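Local coordinates for sorting nexin-3 (Saccharomyces cerevisiae S288C, PDB 1OCU), which binds phosphatidylinositol 3-phosphate and works in the retrieval machinery that keeps late Golgi membrane proteins in place by recognising their cytosolic tails, at residues A[38-43]-A[58-63]; A[78-83]-A[155-160]. All blocks are in the same frame, centred on the assembly; numbering follows the deposited sequence.

Interaction 1. Residues A[38-43]-A[58-63]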
loop_
_atom_site.group_PDB
_atom_site.type_symbol
_atom_site.label_atom_id
_atom_site.label_comp_id
_atom_site.label_asym_id
_atom_site.label_seq_id
_atom_site.Cartn_x
_atom_site.Cartn_y
_atom_site.Cartn_z
ATOM N N ILE A 38 -8.713 5.604 0.134
ATOM C CA ILE A 38 -7.483 5.064 0.677
ATOM C C ILE A 38 -6.397 6.126 0.761
ATOM O O ILE A 38 -6.286 6.994 -0.110
ATOM C CB ILE A 38 -7.012 3.857 -0.178
ATOM C CG1 ILE A 38 -5.896 3.101 0.538
ATOM C CG2 ILE A 38 -6.560 4.329 -1.534
ATOM C CD1 ILE A 38 -5.651 1.714 -0.010
ATOM N N GLU A 39 -5.611 6.068 1.831
ATOM C CA GLU A 39 -4.528 7.022 2.025
ATOM C C GLU A 39 -3.323 6.402 2.715
ATOM O O GLU A 39 -3.447 5.462 3.498
ATOM C CB GLU A 39 -5.009 8.223 2.845
ATOM C CG GLU A 39 -3.902 9.248 3.102
ATOM C CD GLU A 39 -4.290 10.330 4.104
ATOM O OE1 GLU A 39 -3.416 11.163 4.435
ATOM O OE2 GLU A 39 -5.460 10.350 4.558
ATOM N N VAL A 40 -2.148 6.935 2.410
ATOM C CA VAL A 40 -0.913 6.465 3.022
ATOM C C VAL A 40 -0.324 7.655 3.744
ATOM O O VAL A 40 -0.032 8.668 3.126
ATOM C CB VAL A 40 0.084 5.983 1.972
ATOM C CG1 VAL A 40 1.382 5.561 2.649
ATOM C CG2 VAL A 40 -0.514 4.832 1.192
ATOM N N HIS A 41 -0.154 7.534 5.053
ATOM C CA HIS A 41 0.386 8.630 5.844
ATOM C C HIS A 41 0.973 8.107 7.151
ATOM O O HIS A 41 1.210 6.911 7.303
ATOM C CB HIS A 41 -0.727 9.616 6.187
ATOM C CG HIS A 41 -1.673 9.100 7.226
ATOM N ND1 HIS A 41 -2.437 9.930 8.015
ATOM C CD2 HIS A 41 -1.939 7.837 7.640
ATOM C CE1 HIS A 41 -3.128 9.200 8.874
ATOM N NE2 HIS A 41 -2.843 7.927 8.668
ATOM N N ASN A 42 1.187 9.027 8.092
ATOM C CA ASN A 42 1.703 8.711 9.415
ATOM C C ASN A 42 2.980 7.860 9.426
ATOM O O ASN A 42 3.032 6.804 10.060
ATOM C CB ASN A 42 0.603 8.003 10.208
ATOM C CG ASN A 42 0.905 7.927 11.683
ATOM O OD1 ASN A 42 0.386 7.065 12.388
ATOM N ND2 ASN A 42 1.738 8.840 12.165
ATOM N N PRO A 43 4.034 8.316 8.736
ATOM C CA PRO A 43 5.280 7.547 8.711
ATOM C C PRO A 43 5.952 7.486 10.080
ATOM O O PRO A 43 5.854 8.418 10.869
ATOM C CB PRO A 43 6.119 8.293 7.679
ATOM C CG PRO A 43 5.666 9.710 7.863
ATOM C CD PRO A 43 4.170 9.566 7.972
ATOM N N THR A 58 11.760 2.482 8.132
ATOM C CA THR A 58 10.574 3.322 8.165
ATOM C C THR A 58 9.372 2.576 7.570
ATOM O O THR A 58 9.502 1.870 6.568
ATOM C CB THR A 58 10.769 4.601 7.323
ATOM O OG1 THR A 58 11.937 5.301 7.761
ATOM C CG2 THR A 58 9.555 5.510 7.458
ATOM N N ASP A 59 8.209 2.713 8.190
ATOM C CA ASP A 59 7.018 2.098 7.628
ATOM C C ASP A 59 5.933 3.154 7.594
ATOM O O ASP A 59 6.048 4.190 8.247
ATOM C CB ASP A 59 6.589 0.833 8.399
ATOM C CG ASP A 59 6.211 1.096 9.833
ATOM O OD1 ASP A 59 6.053 0.100 10.566
ATOM O OD2 ASP A 59 6.056 2.266 10.241
ATOM N N TYR A 60 4.893 2.907 6.811
ATOM C CA TYR A 60 3.818 3.875 6.669
ATOM C C TYR A 60 2.477 3.233 6.953
ATOM O O TYR A 60 2.310 2.017 6.796
ATOM C CB TYR A 60 3.821 4.440 5.244
ATOM C CG TYR A 60 5.173 4.931 4.792
ATOM C CD1 TYR A 60 6.212 4.037 4.546
ATOM C CD2 TYR A 60 5.435 6.295 4.679
ATOM C CE1 TYR A 60 7.486 4.484 4.211
ATOM C CE2 TYR A 60 6.704 6.761 4.344
ATOM C CZ TYR A 60 7.729 5.850 4.116
ATOM O OH TYR A 60 8.997 6.307 3.829
ATOM N N GLU A 61 1.518 4.044 7.376
ATOM C CA GLU A 61 0.200 3.502 7.645
ATOM C C GLU A 61 -0.712 3.673 6.446
ATOM O O GLU A 61 -0.794 4.758 5.859
ATOM C CB GLU A 61 -0.453 4.184 8.845
ATOM C CG GLU A 61 -1.847 3.649 9.108
ATOM C CD GLU A 61 -2.584 4.416 10.173
ATOM O OE1 GLU A 61 -2.142 4.383 11.344
ATOM O OE2 GLU A 61 -3.609 5.053 9.832
ATOM N N ILE A 62 -1.377 2.585 6.077
ATOM C CA ILE A 62 -2.339 2.608 4.985
ATOM C C ILE A 62 -3.702 2.506 5.676
ATOM O O ILE A 62 -3.960 1.554 6.418
ATOM C CB ILE A 62 -2.178 1.395 4.015
ATOM C CG1 ILE A 62 -0.792 1.392 3.369
ATOM C CG2 ILE A 62 -3.224 1.470 2.894
ATOM C CD1 ILE A 62 0.329 1.127 4.338
ATOM N N ILE A 63 -4.555 3.506 5.474
ATOM C CA ILE A 63 -5.886 3.469 6.060
ATOM C C ILE A 63 -6.866 3.451 4.893
ATOM O O ILE A 63 -6.735 4.219 3.939
ATOM C CB ILE A 63 -6.155 4.670 6.995
ATOM C CG1 ILE A 63 -7.523 4.493 7.655
ATOM C CG2 ILE A 63 -6.098 5.974 6.222
ATOM C CD1 ILE A 63 -7.692 5.250 8.943
#
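I38 lies beside I62, its CD1 3.8 Å from I62 CG2. Segments 38-43 and 58-63, parts of strands 36-46 and 57-66, run antiparallel, their axes 4.7 Å apart at the closest point. E39 and I63 form a hydrogen-bonded pair: E39 N reaches I63 O at 3.0 Å, and I63 N answers to E39 O. V40 and I62 make the non-hydrogen-bonded pair next to it. V40 divides its two methyls: CG1 packs on Y60 CB at 3.7 Å, CG2 on I62 CG1. H41 and E61 are again joined by two backbone bonds, and here the side chains bond as well. With chi1 at 73°, the H41 ring sits between its own backbone N and carbonyl carbon and lies alongside E61. H41 NE2 points in its ring plane to E61 OE2 at 3.2 Å, but meets that oxygen from above the carboxylate plane. A leucine in place of H41 would probably leave E61 OE2 without this donor and its carboxylate more able to turn. P43 CB then rests obliquely against the Y60 ring, 3.7 Å from CD2. The pair forms the first hairpin of the PX-domain sheet. Helix 121-139 lies against it, with N132 OD1 hydrogen-bonded to V40 N and R127 touching Y60. Strand 75-81 continues the sheet beyond 58-63.

Interaction 2. Residues A[78-83]-A[155-160]. With PIB (2-(butanoyloxy)-1-{[(hydroxy{[2,3,4,6-tetrahydroxy-5-(phosphonooxy)cyclohexyl]oxy}phosphoryl)oxy]methyl}ethyl butanoate), chain C.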
loop_
_atom_site.group_PDB
_atom_site.type_symbol
_atom_site.label_atom_id
_atom_site.label_comp_id
_atom_site.label_asym_id
_atom_site.label_seq_id
_atom_site.Cartn_x
_atom_site.Cartn_y
_atom_site.Cartn_z
ATOM N N VAL A 78 -3.367 -0.608 8.353
ATOM C CA VAL A 78 -2.179 -1.437 8.440
ATOM C C VAL A 78 -0.949 -0.576 8.201
ATOM O O VAL A 78 -1.053 0.569 7.767
ATOM C CB VAL A 78 -2.223 -2.581 7.405
ATOM C CG1 VAL A 78 -3.519 -3.381 7.576
ATOM C CG2 VAL A 78 -2.135 -2.025 5.995
ATOM N N ARG A 79 0.217 -1.124 8.508
ATOM C CA ARG A 79 1.457 -0.401 8.319
ATOM C C ARG A 79 2.302 -1.207 7.350
ATOM O O ARG A 79 2.327 -2.440 7.409
ATOM C CB ARG A 79 2.175 -0.197 9.665
ATOM C CG ARG A 79 1.388 0.682 10.674
ATOM C CD ARG A 79 2.290 1.214 11.800
ATOM N NE ARG A 79 3.283 2.140 11.263
ATOM C CZ ARG A 79 3.066 3.435 11.045
ATOM N NH1 ARG A 79 1.893 3.976 11.340
ATOM N NH2 ARG A 79 4.013 4.178 10.476
ATOM N N ARG A 80 2.975 -0.511 6.442
ATOM C CA ARG A 80 3.787 -1.176 5.444
ATOM C C ARG A 80 5.109 -0.463 5.179
ATOM O O ARG A 80 5.196 0.766 5.226
ATOM C CB ARG A 80 3.002 -1.284 4.128
ATOM C CG ARG A 80 1.712 -2.110 4.199
ATOM C CD ARG A 80 2.010 -3.593 4.210
ATOM N NE ARG A 80 0.815 -4.414 4.042
ATOM C CZ ARG A 80 0.058 -4.885 5.031
ATOM N NH1 ARG A 80 0.360 -4.622 6.292
ATOM N NH2 ARG A 80 -1.006 -5.630 4.750
ATOM N N ARG A 81 6.127 -1.269 4.891
ATOM C CA ARG A 81 7.470 -0.813 4.563
ATOM C C ARG A 81 7.515 -0.590 3.061
ATOM O O ARG A 81 6.737 -1.193 2.320
ATOM C CB ARG A 81 8.486 -1.911 4.843
ATOM C CG ARG A 81 9.057 -2.017 6.207
ATOM C CD ARG A 81 10.475 -2.525 6.000
ATOM N NE ARG A 81 11.005 -3.224 7.152
ATOM C CZ ARG A 81 12.273 -3.583 7.275
ATOM N NH1 ARG A 81 12.657 -4.222 8.364
ATOM N NH2 ARG A 81 13.148 -3.291 6.321
ATOM N N TYR A 82 8.472 0.213 2.603
ATOM C CA TYR A 82 8.602 0.467 1.180
ATOM C C TYR A 82 8.858 -0.839 0.435
ATOM O O TYR A 82 8.305 -1.067 -0.631
ATOM C CB TYR A 82 9.738 1.461 0.905
ATOM C CG TYR A 82 9.940 1.744 -0.564
ATOM C CD1 TYR A 82 10.805 0.971 -1.335
ATOM C CD2 TYR A 82 9.230 2.763 -1.198
ATOM C CE1 TYR A 82 10.958 1.206 -2.707
ATOM C CE2 TYR A 82 9.374 3.003 -2.564
ATOM C CZ TYR A 82 10.234 2.224 -3.312
ATOM O OH TYR A 82 10.350 2.450 -4.668
ATOM N N SER A 83 9.700 -1.699 0.993
ATOM C CA SER A 83 9.981 -2.980 0.343
ATOM C C SER A 83 8.717 -3.840 0.339
ATOM O O SER A 83 8.592 -4.738 -0.481
ATOM C CB SER A 83 11.120 -3.726 1.052
ATOM O OG SER A 83 10.813 -3.906 2.422
ATOM N N ILE A 155 -4.088 -4.520 1.710
ATOM C CA ILE A 155 -4.816 -3.514 2.475
ATOM C C ILE A 155 -5.367 -3.985 3.809
ATOM O O ILE A 155 -5.546 -3.180 4.724
ATOM C CB ILE A 155 -6.002 -2.949 1.652
ATOM C CG1 ILE A 155 -5.471 -2.131 0.475
ATOM C CG2 ILE A 155 -6.922 -2.102 2.532
ATOM C CD1 ILE A 155 -6.558 -1.559 -0.416
ATOM N N GLU A 156 -5.608 -5.284 3.946
ATOM C CA GLU A 156 -6.212 -5.788 5.175
ATOM C C GLU A 156 -5.387 -6.557 6.199
ATOM O O GLU A 156 -5.614 -6.413 7.397
ATOM C CB GLU A 156 -7.437 -6.633 4.816
ATOM C CG GLU A 156 -8.601 -5.830 4.288
ATOM C CD GLU A 156 -9.812 -6.692 3.972
ATOM O OE1 GLU A 156 -10.899 -6.121 3.727
ATOM O OE2 GLU A 156 -9.676 -7.937 3.967
ATOM N N ALA A 157 -4.457 -7.385 5.735
ATOM C CA ALA A 157 -3.636 -8.201 6.628
ATOM C C ALA A 157 -2.757 -7.388 7.567
ATOM O O ALA A 157 -2.255 -6.327 7.204
ATOM C CB ALA A 157 -2.772 -9.146 5.806
ATOM N N GLU A 158 -2.578 -7.891 8.783
ATOM C CA GLU A 158 -1.741 -7.214 9.770
ATOM C C GLU A 158 -0.331 -7.123 9.192
ATOM O O GLU A 158 0.281 -6.058 9.173
ATOM C CB GLU A 158 -1.714 -8.008 11.077
ATOM C CG GLU A 158 -0.816 -7.412 12.148
ATOM C CD GLU A 158 -0.577 -8.363 13.312
ATOM O OE1 GLU A 158 0.091 -9.408 13.113
ATOM O OE2 GLU A 158 -1.061 -8.065 14.427
ATOM N N LYS A 159 0.175 -8.255 8.724
ATOM C CA LYS A 159 1.497 -8.308 8.128
ATOM C C LYS A 159 1.322 -8.875 6.735
ATOM O O LYS A 159 0.572 -9.832 6.540
ATOM C CB LYS A 159 2.424 -9.214 8.944
ATOM C CG LYS A 159 2.767 -8.677 10.337
ATOM C CD LYS A 159 4.100 -7.921 10.363
ATOM C CE LYS A 159 5.294 -8.877 10.214
ATOM N NZ LYS A 159 6.621 -8.193 10.300
ATOM N N PHE A 160 1.996 -8.273 5.764
ATOM C CA PHE A 160 1.913 -8.735 4.388
ATOM C C PHE A 160 3.098 -9.657 4.107
ATOM O O PHE A 160 2.911 -10.803 3.694
ATOM C CB PHE A 160 1.934 -7.547 3.426
ATOM C CG PHE A 160 1.688 -7.929 1.998
ATOM C CD1 PHE A 160 0.449 -8.425 1.602
ATOM C CD2 PHE A 160 2.696 -7.812 1.050
ATOM C CE1 PHE A 160 0.215 -8.798 0.281
ATOM C CE2 PHE A 160 2.476 -8.183 -0.276
ATOM C CZ PHE A 160 1.233 -8.678 -0.662
HETATM C C1 PIB C . 16.141 -0.474 -0.596
HETATM C C2 PIB C . 14.852 -1.022 0.071
HETATM C C3 PIB C . 14.487 -0.130 1.264
HETATM C C4 PIB C . 14.301 1.387 0.810
HETATM C C5 PIB C . 15.642 1.906 0.200
HETATM C C6 PIB C . 15.973 1.011 -1.056
HETATM O O1 PIB C . 16.445 -1.323 -1.706
HETATM O O2 PIB C . 13.801 -1.012 -0.881
HETATM O O3 PIB C . 13.305 -0.725 1.810
HETATM O O4 PIB C . 13.985 2.200 1.942
HETATM O O5 PIB C . 15.491 3.253 -0.216
HETATM O O6 PIB C . 17.188 1.457 -1.649
HETATM P P1 PIB C . 17.593 -2.417 -1.711
HETATM O O11 PIB C . 17.242 -3.458 -2.862
HETATM O O12 PIB C . 17.690 -3.136 -0.317
HETATM O O13 PIB C . 18.988 -1.650 -2.053
HETATM P P3 PIB C . 12.900 -0.692 3.353
HETATM O O31 PIB C . 12.623 0.796 3.780
HETATM O O32 PIB C . 14.110 -1.290 4.179
HETATM O O33 PIB C . 11.563 -1.510 3.497
HETATM C C7 PIB C . 19.732 -0.939 -1.069
HETATM C C8 PIB C . 21.173 -0.932 -1.565
HETATM O O HOH W 1 -0.204 -3.843 10.136
#
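The backbones of 78-83 and 155-160 come nearest at V78 and E158, whose CA atoms are 5.9 Å apart, where strand 75-81 faces the turn that leaves helix 149-156. V78 CG1 presses into the backbone carbonyls there, 3.2 Å from A157 O and 3.5 Å from I155 O. R80 carries the polar contact. Its chain bends at chi2 (-77°), and NH1 and NH2 both grip A157 O in the guanidinium plane. The NH2 bond is the shorter, at 2.8 Å. NH1 also bonds R79 O and, weakly, E158 O. F160 CB lies over one guanidinium face, toward its rim, 3.4 Å from R80 NE; V78 CG2 lies toward the rim of the opposite face. F154 adds a cation-pi contact. A water links R79 N to E158 O. Further along, R81 and S83 bind the lipid 3-phosphate: S83 N and OG both bond PIB O33, with OG at 2.7 Å, while R81 NH2 makes a weak bond to PIB O32. R80 and R81 thus do different work. R81 meets the phosphate, while the buried R80 meets carbonyl oxygens of the turn past helix 149-156 and one of its own strand, whose partial negative charge is likely to stabilise it.

How the interactions relate
Interactions 1 and 2 share one sheet. Strand 57-66 of interaction 1 is the neighbour of strand 75-81, which opens interaction 2. Y60 O with R80 N and I62 N with V78 O are probable hydrogen bonds between them. I38 CD1 also packs on I155 CD1. Both contacts are partly buried. Interaction 1 is regular strand pairing, with an apolar side at V40, Y60 and I62 and a more exposed, mixed side, where H41 and E61 bond beside E39 and I63. Interaction 2 ties the sheet to the turn after helix 149-156 by one buried guanidinium and the V78 methyls. Its segment 78-83 runs into the lipid site. Interaction 1 borders that site: Y60 lies near R127, and D59, salt-bridged to R79, near R81.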